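Local structure of acyl-[acyl-carrier-protein]--UDP-N-acetylglucosamine O-acyltransferase (Helicobacter pylori, 1J2Z) at the interface of chains A and B. The protein transfers a (3R)-hydroxyacyl chain from acyl carrier protein to the 3-hydroxyl of UDP-N-acetylglucosamine, the first step of lipid A biosynthesis. Coordinates in Å, arbitrary orientation; residue numbers count along the deposited sequence, not the author numbering. Chains: chain A/B, Acyl-[acyl-carrier-protein]--UDP-N-acetylglucosamine O-acyltransferase.

The interface of chains A and B. Residues chain A 89-91, 114-116, 133; chain B 69, 93, 118.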
loop_
_atom_site.group_PDB
_atom_site.type_symbol
_atom_site.label_atom_id
_atom_site.label_comp_id
_atom_site.label_asym_id
_atom_site.label_seq_id
_atom_site.Cartn_x
_atom_site.Cartn_y
_atom_site.Cartn_z
ATOM N N ARG A 89 -9.373 -8.143 7.563
ATOM C CA ARG A 89 -9.799 -6.765 7.388
ATOM C C ARG A 89 -10.030 -6.266 5.967
ATOM O O ARG A 89 -9.834 -6.985 4.986
ATOM C CB ARG A 89 -8.820 -5.839 8.116
ATOM C CG ARG A 89 -8.749 -6.103 9.620
ATOM C CD ARG A 89 -10.128 -5.985 10.289
ATOM N NE ARG A 89 -10.760 -4.684 10.067
ATOM C CZ ARG A 89 -11.186 -3.874 11.037
ATOM N NH1 ARG A 89 -11.044 -4.220 12.308
ATOM N NH2 ARG A 89 -11.779 -2.724 10.738
ATOM N N GLU A 90 -10.457 -5.009 5.891
ATOM C CA GLU A 90 -10.775 -4.327 4.641
ATOM C C GLU A 90 -9.686 -4.319 3.566
ATOM O O GLU A 90 -8.507 -4.129 3.855
ATOM C CB GLU A 90 -11.160 -2.873 4.935
ATOM C CG GLU A 90 -12.382 -2.687 5.825
ATOM C CD GLU A 90 -12.084 -2.797 7.313
ATOM O OE1 GLU A 90 -12.966 -2.409 8.102
ATOM O OE2 GLU A 90 -10.990 -3.266 7.702
ATOM N N PHE A 91 -10.108 -4.516 2.323
ATOM C CA PHE A 91 -9.217 -4.490 1.162
ATOM C C PHE A 91 -8.187 -5.605 1.043
ATOM O O PHE A 91 -7.238 -5.487 0.262
ATOM C CB PHE A 91 -8.505 -3.137 1.090
ATOM C CG PHE A 91 -9.422 -1.964 1.295
ATOM C CD1 PHE A 91 -9.235 -1.097 2.368
ATOM C CD2 PHE A 91 -10.484 -1.739 0.428
ATOM C CE1 PHE A 91 -10.097 -0.021 2.575
ATOM C CE2 PHE A 91 -11.352 -0.667 0.624
ATOM C CZ PHE A 91 -11.158 0.195 1.701
ATOM N N MET A 114 -4.620 -7.607 8.761
ATOM C CA MET A 114 -5.095 -6.231 8.714
ATOM C C MET A 114 -5.387 -5.784 7.288
ATOM O O MET A 114 -5.196 -6.546 6.342
ATOM C CB MET A 114 -4.081 -5.303 9.389
ATOM C CG MET A 114 -4.014 -5.516 10.902
ATOM S SD MET A 114 -2.905 -4.395 11.773
ATOM C CE MET A 114 -2.031 -5.539 12.803
ATOM N N ALA A 115 -5.855 -4.548 7.140
ATOM C CA ALA A 115 -6.225 -4.015 5.833
ATOM C C ALA A 115 -5.117 -3.974 4.789
ATOM O O ALA A 115 -3.936 -3.840 5.110
ATOM C CB ALA A 115 -6.838 -2.622 5.999
ATOM N N TYR A 116 -5.528 -4.091 3.530
ATOM C CA TYR A 116 -4.637 -4.062 2.377
ATOM C C TYR A 116 -3.615 -5.200 2.324
ATOM O O TYR A 116 -2.629 -5.111 1.591
ATOM C CB TYR A 116 -3.893 -2.718 2.303
ATOM C CG TYR A 116 -4.742 -1.502 2.626
ATOM C CD1 TYR A 116 -4.783 -0.991 3.920
ATOM C CD2 TYR A 116 -5.488 -0.854 1.637
ATOM C CE1 TYR A 116 -5.534 0.130 4.232
ATOM C CE2 TYR A 116 -6.252 0.284 1.940
ATOM C CZ TYR A 116 -6.267 0.765 3.248
ATOM O OH TYR A 116 -7.010 1.867 3.591
ATOM N N ASN A 133 -1.003 -3.890 8.326
ATOM C CA ASN A 133 -1.393 -3.169 7.116
ATOM C C ASN A 133 -0.430 -3.311 5.947
ATOM O O ASN A 133 0.783 -3.154 6.105
ATOM C CB ASN A 133 -1.559 -1.660 7.393
ATOM C CG ASN A 133 -2.828 -1.328 8.167
ATOM O OD1 ASN A 133 -3.524 -0.359 7.854
ATOM N ND2 ASN A 133 -3.122 -2.113 9.185
ATOM N N GLN B 69 -8.627 -2.043 14.447
ATOM C CA GLN B 69 -7.963 -3.322 14.240
ATOM C C GLN B 69 -7.324 -3.792 15.541
ATOM O O GLN B 69 -7.157 -4.990 15.766
ATOM C CB GLN B 69 -6.911 -3.186 13.137
ATOM C CG GLN B 69 -7.509 -2.705 11.821
ATOM C CD GLN B 69 -6.521 -2.727 10.675
ATOM O OE1 GLN B 69 -5.545 -1.976 10.657
ATOM N NE2 GLN B 69 -6.772 -3.594 9.708
ATOM N N MET B 93 -9.381 3.950 4.921
ATOM C CA MET B 93 -9.989 3.177 5.996
ATOM C C MET B 93 -9.701 3.936 7.280
ATOM O O MET B 93 -8.544 4.132 7.645
ATOM C CB MET B 93 -9.374 1.778 6.037
ATOM C CG MET B 93 -10.227 0.725 6.735
ATOM S SD MET B 93 -9.973 0.679 8.500
ATOM C CE MET B 93 -8.621 -0.510 8.627
ATOM N N HIS B 118 -4.790 5.052 5.663
ATOM C CA HIS B 118 -5.431 4.462 6.833
ATOM C C HIS B 118 -5.186 5.307 8.075
ATOM O O HIS B 118 -4.046 5.642 8.392
ATOM C CB HIS B 118 -4.923 3.046 7.113
ATOM C CG HIS B 118 -5.403 2.495 8.423
ATOM N ND1 HIS B 118 -4.545 2.112 9.431
ATOM C CD2 HIS B 118 -6.653 2.316 8.908
ATOM C CE1 HIS B 118 -5.246 1.722 10.481
ATOM N NE2 HIS B 118 -6.528 1.837 10.189
#
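B:Gln69 and A:Asn133 meet amide to amide between two left-handed beta-helices of the hexapeptide-repeat family, at a subunit boundary of the LpxA homotrimer. Among the polar contacts as modelled, A:Asn133 ND2 donates to the side-chain carbonyl oxygen OE1 of B:Gln69 at 2.8 Å. The bond is nearly straight, 167° at the hydrogen, and lies in the carbonyl plane on a lone pair, although the two amide planes are almost perpendicular. The other branch of A:Asn133, OD1, faces ring nitrogen ND1 of B:His118 at 3.1 Å, a hydrogen bond if ND1 carries the proton. B:Gln69 NE2 lies 2.9 Å from the backbone N of A:Ala115. This sets donor against donor, so the amide orientation of B:Gln69 is doubtful; interchanging O and N in both amides would give each pair a donor and an acceptor, provided that B:His118 ND1 then accepts.

Packing places the B:Gln69 stem over one face of the A:Arg89 guanidinium, its CG 3.9 Å from CZ and offset toward the rim. On the other flank of this chain, A:Met114 CG touches the amide carbon CD of B:Gln69 at 3.8 Å. B:Met93, bent at chi2 and chi3 (-86° and -90°), turns its methyl CE to A:Ala115 CB, also at 3.8 Å. Its CB meets the edge of the A:Phe91 ring and lies 3.4 Å from the phenol OH of A:Tyr116.

Within chain A, A:Arg89 grips A:Glu90 side-on: NE reaches OE2 at 2.8 Å in a salt bridge, while NH2 uses the syn lone pair of OE1. This pairing probably fixes the guanidinium rotation beneath B:Gln69, a substrate-binding residue. B:Gln69 and B:His118 also line the site of octyl thioglucoside, a detergent probably introduced during purification or crystallisation.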